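Local atomic coordinates of Tb427.07.360- putative uncharacterized metacyclic invariant surface protein from Trypanosoma brucei (Trypanosoma brucei, PDB entry 5VTL), a protein that is of unknown function but belongs, as a metacyclic invariant surface protein, to the glutamic acid/alanine-rich family of trypanosomes and folds as an extended helical bundle. Residues Ala38-Arg42 against Glu80-Lys84; Asp89-Ala94 against Leu177-Arg183; Val139-Leu144 against Tyr174-Glu178. The contacts are given in a common frame with arbitrary orientation. Residues are numbered along the deposited sequence.

Contact 1 (Ala38-Arg42 against Glu80-Lys84); sequences ASKAR and ENAAK
A carboxylate that reaches across a helix interface can have both its oxygens satisfied, as that of Glu80 does. Both segments are regular alpha-helix, with Arg42 N bonded to Ala38 O and Lys84 N to Glu80 O, each at 3.0 Å. The two run nearly antiparallel, at 165° between their N-to-C directions (signed crossing angle -165°), with axes 9.6 Å apart at closest approach. The register is set by Ala38 opposite Glu80, CA to CA 5.2 Å, and small residues permit this spacing: Ala38 CB lies 4.1 Å from Glu80 CA and 4.0 Å from Ala83 CB. Glu80 extends with chi1 and chi2 both t. Its OE2 accepts from Arg42 NE at 2.7 Å, and its OE1 accepts from Arg42 NH2 at 2.9 Å, both almost linear, so the guanidinium offers its edge in a two-pronged salt bridge. OE1 also takes a hydrogen bond from Ser39 OG (chi1 m) at 2.6 Å, and that OG makes a weak hydrogen bond with Val35 O. Lys84, m at chi1 and then fully extended, brings NZ back along its own helix to Glu80 OE1 at 3.3 Å, a weak bond that adds a second positive charge. Arg42 has chi1 t, chi2 -93° (off the wells) and chi3 m, which turn the guanidinium edge to Glu80; NH1 is satisfied by Gln46 one turn on. Ala83 also touches Ala187 of helix 157-209. The near-antiparallel packing of helices 4-58 and 63-102 across a short turn is that of a long helical hairpin, bridged here by the Arg42-Glu80-Lys84 salt-bridge network.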
# COMPACT_ATOMS: atom_id res chain seq x y z
N ALA A 38 5.82 9.34 -11.62
CA ALA A 38 5.89 8.64 -12.89
C ALA A 38 5.61 9.60 -14.05
O ALA A 38 6.29 9.54 -15.08
CB ALA A 38 4.91 7.45 -12.93
N SER A 39 4.64 10.50 -13.88
CA SER A 39 4.34 11.49 -14.90
C SER A 39 5.52 12.45 -15.08
O SER A 39 5.85 12.85 -16.21
CB SER A 39 3.05 12.26 -14.56
OG SER A 39 1.94 11.39 -14.52
N LYS A 40 6.16 12.80 -13.97
CA LYS A 40 7.29 13.71 -14.02
C LYS A 40 8.43 13.03 -14.82
O LYS A 40 9.15 13.67 -15.60
CB LYS A 40 7.76 14.08 -12.62
CG LYS A 40 8.92 15.06 -12.61
CD LYS A 40 9.36 15.46 -11.18
CE LYS A 40 8.31 16.28 -10.43
NZ LYS A 40 8.07 17.63 -11.02
N ALA A 41 8.58 11.72 -14.63
CA ALA A 41 9.61 10.96 -15.35
C ALA A 41 9.33 10.93 -16.84
O ALA A 41 10.23 11.07 -17.66
CB ALA A 41 9.73 9.55 -14.78
N ARG A 42 8.08 10.76 -17.20
CA ARG A 42 7.71 10.74 -18.60
C ARG A 42 7.96 12.12 -19.22
O ARG A 42 8.45 12.24 -20.35
CB ARG A 42 6.25 10.30 -18.74
CG ARG A 42 5.69 10.31 -20.17
CD ARG A 42 4.99 11.61 -20.53
NE ARG A 42 3.86 11.85 -19.65
CZ ARG A 42 3.27 13.02 -19.46
NH1 ARG A 42 3.70 14.12 -20.09
NH2 ARG A 42 2.27 13.10 -18.61
N GLU A 80 4.00 5.00 -16.80
CA GLU A 80 3.04 6.01 -16.32
C GLU A 80 1.61 5.49 -16.33
O GLU A 80 0.86 5.62 -15.35
CB GLU A 80 3.13 7.28 -17.14
CG GLU A 80 2.13 8.36 -16.70
CD GLU A 80 2.22 9.62 -17.53
OE1 GLU A 80 1.75 10.68 -17.05
OE2 GLU A 80 2.78 9.57 -18.65
N ASN A 81 1.19 4.91 -17.44
CA ASN A 81 -0.14 4.37 -17.52
C ASN A 81 -0.35 3.22 -16.55
O ASN A 81 -1.39 3.11 -15.92
CB ASN A 81 -0.47 3.98 -18.95
CG ASN A 81 -0.69 5.19 -19.83
OD1 ASN A 81 -1.26 6.20 -19.39
ND2 ASN A 81 -0.25 5.11 -21.09
N ALA A 82 0.67 2.37 -16.41
CA ALA A 82 0.63 1.31 -15.40
C ALA A 82 0.44 1.88 -13.99
O ALA A 82 -0.36 1.36 -13.20
CB ALA A 82 1.88 0.47 -15.48
N ALA A 83 1.15 2.97 -13.68
CA ALA A 83 1.00 3.63 -12.38
C ALA A 83 -0.44 4.13 -12.18
O ALA A 83 -1.04 3.97 -11.10
CB ALA A 83 1.96 4.79 -12.25
N LYS A 84 -0.99 4.77 -13.20
CA LYS A 84 -2.35 5.28 -13.10
C LYS A 84 -3.40 4.17 -12.91
O LYS A 84 -4.35 4.34 -12.15
CB LYS A 84 -2.69 6.14 -14.33
CG LYS A 84 -1.87 7.39 -14.39
CD LYS A 84 -2.07 8.16 -15.69
CE LYS A 84 -1.29 9.49 -15.64
NZ LYS A 84 -1.48 10.35 -16.87

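Contact 2 (Asp89-Ala94 against Leu177-Arg183)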
# COMPACT_ATOMS: atom_id res chain seq x y z
N ASP A 89 -6.84 0.93 -9.06
CA ASP A 89 -7.01 -0.26 -8.22
C ASP A 89 -6.92 0.06 -6.72
O ASP A 89 -7.76 -0.40 -5.93
CB ASP A 89 -5.97 -1.32 -8.56
CG ASP A 89 -6.14 -1.88 -9.98
OD1 ASP A 89 -7.19 -1.60 -10.61
OD2 ASP A 89 -5.23 -2.61 -10.43
N VAL A 90 -5.91 0.82 -6.31
CA VAL A 90 -5.74 1.21 -4.91
C VAL A 90 -7.00 1.89 -4.39
O VAL A 90 -7.46 1.65 -3.26
CB VAL A 90 -4.52 2.17 -4.76
CG1 VAL A 90 -4.48 2.83 -3.39
CG2 VAL A 90 -3.21 1.41 -5.00
N GLU A 91 -7.57 2.75 -5.22
CA GLU A 91 -8.69 3.55 -4.79
C GLU A 91 -9.91 2.66 -4.52
O GLU A 91 -10.68 2.90 -3.60
CB GLU A 91 -8.99 4.59 -5.87
CG GLU A 91 -8.11 5.83 -5.74
CD GLU A 91 -8.18 6.73 -6.96
OE1 GLU A 91 -8.82 6.33 -7.95
OE2 GLU A 91 -7.57 7.84 -6.92
N GLN A 92 -10.05 1.63 -5.34
CA GLN A 92 -11.15 0.69 -5.20
C GLN A 92 -10.93 -0.11 -3.93
O GLN A 92 -11.81 -0.16 -3.08
CB GLN A 92 -11.17 -0.20 -6.43
CG GLN A 92 -11.89 -1.52 -6.34
CD GLN A 92 -11.55 -2.40 -7.54
OE1 GLN A 92 -10.96 -1.93 -8.52
NE2 GLN A 92 -11.91 -3.68 -7.46
N TYR A 93 -9.75 -0.69 -3.77
CA TYR A 93 -9.50 -1.50 -2.58
C TYR A 93 -9.48 -0.68 -1.30
O TYR A 93 -9.86 -1.19 -0.25
CB TYR A 93 -8.21 -2.31 -2.76
CG TYR A 93 -8.30 -3.25 -3.93
CD1 TYR A 93 -9.36 -4.16 -4.05
CD2 TYR A 93 -7.35 -3.22 -4.92
CE1 TYR A 93 -9.44 -5.02 -5.15
CE2 TYR A 93 -7.42 -4.07 -6.02
CZ TYR A 93 -8.47 -4.96 -6.13
OH TYR A 93 -8.53 -5.80 -7.23
N ALA A 94 -8.99 0.55 -1.38
CA ALA A 94 -8.99 1.44 -0.22
C ALA A 94 -10.40 1.88 0.17
O ALA A 94 -10.61 2.27 1.33
CB ALA A 94 -8.11 2.66 -0.47
N LEU A 177 -5.11 -4.47 -1.87
CA LEU A 177 -4.70 -3.09 -1.68
C LEU A 177 -3.17 -2.98 -1.65
O LEU A 177 -2.59 -2.17 -2.36
CB LEU A 177 -5.31 -2.53 -0.39
CG LEU A 177 -4.90 -1.11 0.03
CD1 LEU A 177 -5.09 -0.11 -1.10
CD2 LEU A 177 -5.71 -0.68 1.26
N GLU A 178 -2.52 -3.81 -0.86
CA GLU A 178 -1.07 -3.74 -0.74
C GLU A 178 -0.40 -4.06 -2.08
O GLU A 178 0.62 -3.46 -2.43
CB GLU A 178 -0.57 -4.68 0.36
CG GLU A 178 -1.02 -4.29 1.77
CD GLU A 178 -0.26 -4.98 2.89
OE1 GLU A 178 0.39 -6.05 2.69
OE2 GLU A 178 -0.29 -4.42 4.00
N ALA A 179 -0.97 -5.01 -2.81
CA ALA A 179 -0.40 -5.44 -4.09
C ALA A 179 -0.50 -4.32 -5.12
O ALA A 179 0.41 -4.12 -5.92
CB ALA A 179 -1.09 -6.71 -4.58
N ALA A 180 -1.60 -3.59 -5.07
CA ALA A 180 -1.83 -2.47 -5.98
C ALA A 180 -0.87 -1.35 -5.69
O ALA A 180 -0.31 -0.73 -6.60
CB ALA A 180 -3.28 -1.99 -5.87
N VAL A 181 -0.69 -1.07 -4.40
CA VAL A 181 0.30 -0.09 -3.97
C VAL A 181 1.71 -0.46 -4.47
O VAL A 181 2.46 0.41 -4.93
CB VAL A 181 0.28 0.05 -2.42
CG1 VAL A 181 1.49 0.85 -1.89
CG2 VAL A 181 -1.02 0.70 -1.99
N ARG A 182 2.07 -1.72 -4.35
CA ARG A 182 3.35 -2.20 -4.86
C ARG A 182 3.44 -1.99 -6.39
O ARG A 182 4.50 -1.60 -6.91
CB ARG A 182 3.50 -3.66 -4.49
CG ARG A 182 4.82 -4.30 -4.87
CD ARG A 182 4.78 -5.79 -4.50
NE ARG A 182 3.88 -6.04 -3.35
CZ ARG A 182 2.92 -6.97 -3.30
NH1 ARG A 182 2.16 -7.09 -2.20
NH2 ARG A 182 2.70 -7.79 -4.32
N ARG A 183 2.35 -2.23 -7.10
CA ARG A 183 2.35 -2.06 -8.56
C ARG A 183 2.58 -0.62 -8.95
O ARG A 183 3.30 -0.33 -9.92
CB ARG A 183 1.05 -2.58 -9.17
CG ARG A 183 0.98 -4.09 -9.19
CD ARG A 183 -0.12 -4.61 -10.09
NE ARG A 183 -1.46 -4.11 -9.80
CZ ARG A 183 -2.31 -4.66 -8.93
NH1 ARG A 183 -3.52 -4.14 -8.77
NH2 ARG A 183 -1.95 -5.73 -8.22
O HOH W 1 -2.68 -2.43 -11.78
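Antiparallel helices in an extended bundle can approach closely where one of them offers alanine, and segments 89-94 and 177-183, on helices 63-102 and 157-209, cross at -159° with local axes 8.6 Å apart at closest approach. Ala180 is the hollow. Val90 leans into it, CG2 to Ala180 CB 3.5 Å, while Asp89 CB lies 3.9 Å from Ala180 CB and the edge of the Tyr93 ring is farther off, CD2 to Ala180 CB 4.4 Å. The t rotamer of Val90 brings its CG2 to 3.8 Å from Val181 CG2. Leu177 is the bump: its CD1 settles between Val90 CG1 at 3.8 Å and Ala94 CB at 4.1 Å, and its CB meets Tyr93 CB at 3.8 Å. Helix 4-58 closes this seam, with Ala31 against Val90 and Val24 and Leu27 against Leu177. Charge then replaces shape: Arg183 NH1 donates to Asp89 OD2 at 2.8 Å in a salt bridge, and a water joins OD2 to Arg183 NE, 2.9 Å from each.

Contact 3 (Val139-Leu144 against Tyr174-Glu178); sequences VNSWVL and YDQLE
The first turn of a helix leaves backbone NH groups without intrahelical acceptors, and the start of helix 141-154 illustrates how side chains, water and a neighbouring helix supply them. Val139 has polyproline-like backbone angles (phi/psi -57/145) and Asn140, at -160/-174, is the N-cap; from Ser141 the backbone is helical, with Leu144 N bonded to Asn140 O at 3.1 Å. Residues 174-178 are regular helix, and the nearest approach of the backbones is Ser141 to Tyr174, CA to CA 6.2 Å.

Hydrogen bonds come first. Asn140, chi1 p, turns its OD1 back to accept from Val143 N at 2.9 Å, a capping bond. Ser141 N donates almost linearly to Glu178 OE2 at 3.0 Å, the glutamate reaching over with chi1 m and chi2 t. Thus Asn140 caps the helix, and the carboxylate of Glu178 on helix 157-209 satisfies a further first-turn NH, a placement that also suits the positive end of the helix dipole.

Waters extend the same polar seam. One accepts from Trp142 N at 3.0 Å and donates to Glu178 OE1 at 3.2 Å; another donates to Val139 O at 2.7 Å and is hydrogen-bonded to Tyr174 OH at 2.8 Å.

Close contacts gather round Tyr174, whose chi1 of -145° is between wells. Ser141 OG, chi1 m, meets the ring edge at Tyr174 CD1, 3.6 Å, and lies 3.0 Å from Asp175 OD1 and 3.1 Å from Glu178 OE1; Asn140 CA is 3.8 Å from Tyr174 CE1; and Leu144 CD1 packs on Tyr174 CB at 4.2 Å.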
# COMPACT_ATOMS: atom_id res chain seq x y z
N VAL A 139 -1.31 -0.54 11.11
CA VAL A 139 -1.93 -1.78 10.65
C VAL A 139 -1.58 -2.08 9.18
O VAL A 139 -1.41 -1.18 8.37
CB VAL A 139 -3.48 -1.71 10.85
CG1 VAL A 139 -4.10 -0.64 9.98
CG2 VAL A 139 -4.14 -3.06 10.61
N ASN A 140 -1.45 -3.37 8.87
CA ASN A 140 -1.20 -3.82 7.51
C ASN A 140 -1.60 -5.28 7.47
O ASN A 140 -2.12 -5.80 8.45
CB ASN A 140 0.27 -3.59 7.10
CG ASN A 140 1.27 -4.23 8.05
OD1 ASN A 140 0.98 -5.22 8.73
ND2 ASN A 140 2.46 -3.67 8.09
N SER A 141 -1.36 -5.96 6.35
CA SER A 141 -1.80 -7.34 6.26
C SER A 141 -1.11 -8.20 7.30
O SER A 141 -1.71 -9.15 7.81
CB SER A 141 -1.57 -7.93 4.87
OG SER A 141 -2.26 -7.24 3.87
N TRP A 142 0.15 -7.88 7.61
CA TRP A 142 0.92 -8.70 8.57
C TRP A 142 0.25 -8.61 9.96
O TRP A 142 0.03 -9.63 10.61
CB TRP A 142 2.41 -8.28 8.62
CG TRP A 142 3.22 -9.08 9.62
CD1 TRP A 142 3.89 -10.27 9.39
CD2 TRP A 142 3.46 -8.76 11.00
NE1 TRP A 142 4.52 -10.68 10.54
CE2 TRP A 142 4.27 -9.78 11.54
CE3 TRP A 142 3.07 -7.70 11.83
CZ2 TRP A 142 4.68 -9.78 12.86
CZ3 TRP A 142 3.48 -7.71 13.14
CH2 TRP A 142 4.28 -8.75 13.64
N VAL A 143 -0.10 -7.40 10.39
CA VAL A 143 -0.81 -7.22 11.65
C VAL A 143 -2.15 -7.95 11.66
O VAL A 143 -2.52 -8.55 12.67
CB VAL A 143 -1.05 -5.71 11.94
CG1 VAL A 143 -1.94 -5.50 13.18
CG2 VAL A 143 0.29 -4.98 12.09
N LEU A 144 -2.90 -7.91 10.57
CA LEU A 144 -4.18 -8.63 10.54
C LEU A 144 -3.97 -10.14 10.63
O LEU A 144 -4.77 -10.84 11.25
CB LEU A 144 -4.99 -8.29 9.28
CG LEU A 144 -5.45 -6.84 9.10
CD1 LEU A 144 -6.12 -6.69 7.77
CD2 LEU A 144 -6.37 -6.40 10.20
N TYR A 174 -7.37 -6.38 1.77
CA TYR A 174 -6.21 -5.63 2.20
C TYR A 174 -4.99 -6.14 1.42
O TYR A 174 -4.13 -5.36 1.01
CB TYR A 174 -6.00 -5.69 3.73
CG TYR A 174 -5.45 -4.35 4.22
CD1 TYR A 174 -4.09 -4.11 4.23
CD2 TYR A 174 -6.30 -3.33 4.61
CE1 TYR A 174 -3.58 -2.90 4.64
CE2 TYR A 174 -5.81 -2.11 5.02
CZ TYR A 174 -4.45 -1.90 5.03
OH TYR A 174 -3.95 -0.69 5.41
N ASP A 175 -4.93 -7.44 1.17
CA ASP A 175 -3.86 -7.97 0.34
C ASP A 175 -3.89 -7.33 -1.06
O ASP A 175 -2.84 -6.99 -1.63
CB ASP A 175 -3.96 -9.48 0.19
CG ASP A 175 -3.37 -10.25 1.36
OD1 ASP A 175 -2.58 -9.71 2.17
OD2 ASP A 175 -3.73 -11.44 1.46
N GLN A 176 -5.08 -7.18 -1.63
CA GLN A 176 -5.21 -6.60 -2.96
C GLN A 176 -4.77 -5.15 -2.95
O GLN A 176 -4.12 -4.68 -3.88
CB GLN A 176 -6.65 -6.70 -3.44
CG GLN A 176 -7.04 -8.08 -3.81
CD GLN A 176 -6.88 -8.32 -5.28
OE1 GLN A 176 -5.96 -7.80 -5.92
NE2 GLN A 176 -7.79 -9.11 -5.86
N LEU A 177 -5.11 -4.47 -1.87
CA LEU A 177 -4.70 -3.09 -1.68
C LEU A 177 -3.17 -2.98 -1.65
O LEU A 177 -2.59 -2.17 -2.36
CB LEU A 177 -5.31 -2.53 -0.39
CG LEU A 177 -4.90 -1.11 0.03
CD1 LEU A 177 -5.09 -0.11 -1.10
CD2 LEU A 177 -5.71 -0.68 1.26
N GLU A 178 -2.52 -3.81 -0.86
CA GLU A 178 -1.07 -3.74 -0.74
C GLU A 178 -0.40 -4.06 -2.08
O GLU A 178 0.62 -3.46 -2.43
CB GLU A 178 -0.57 -4.68 0.36
CG GLU A 178 -1.02 -4.29 1.77
CD GLU A 178 -0.26 -4.98 2.89
OE1 GLU A 178 0.39 -6.05 2.69
OE2 GLU A 178 -0.29 -4.42 4.00
O HOH W 2 -1.20 -0.42 5.74
O HOH W 3 1.83 -6.43 5.52

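Overall arrangement
Followed from the N terminus, the chain shows how a few long helices can be tied at intervals along their length. Helix 4-58 runs out and helix 63-102 returns; contact 1 closes this hairpin and is complete before contact 2 opens. Farther along helix 63-102, contact 2 begins a wider loop that takes in the short helices and closes on helix 157-209. Contact 3 opens inside that loop, binding the beginning of helix 141-154 to helix 157-209, where both end and share Leu177 and Glu178. The contacts are thus strung along the bundle, 2 and 3 adjacent (about 10 Å between centres) and 1 and 3 farthest apart (about 25 Å between centres).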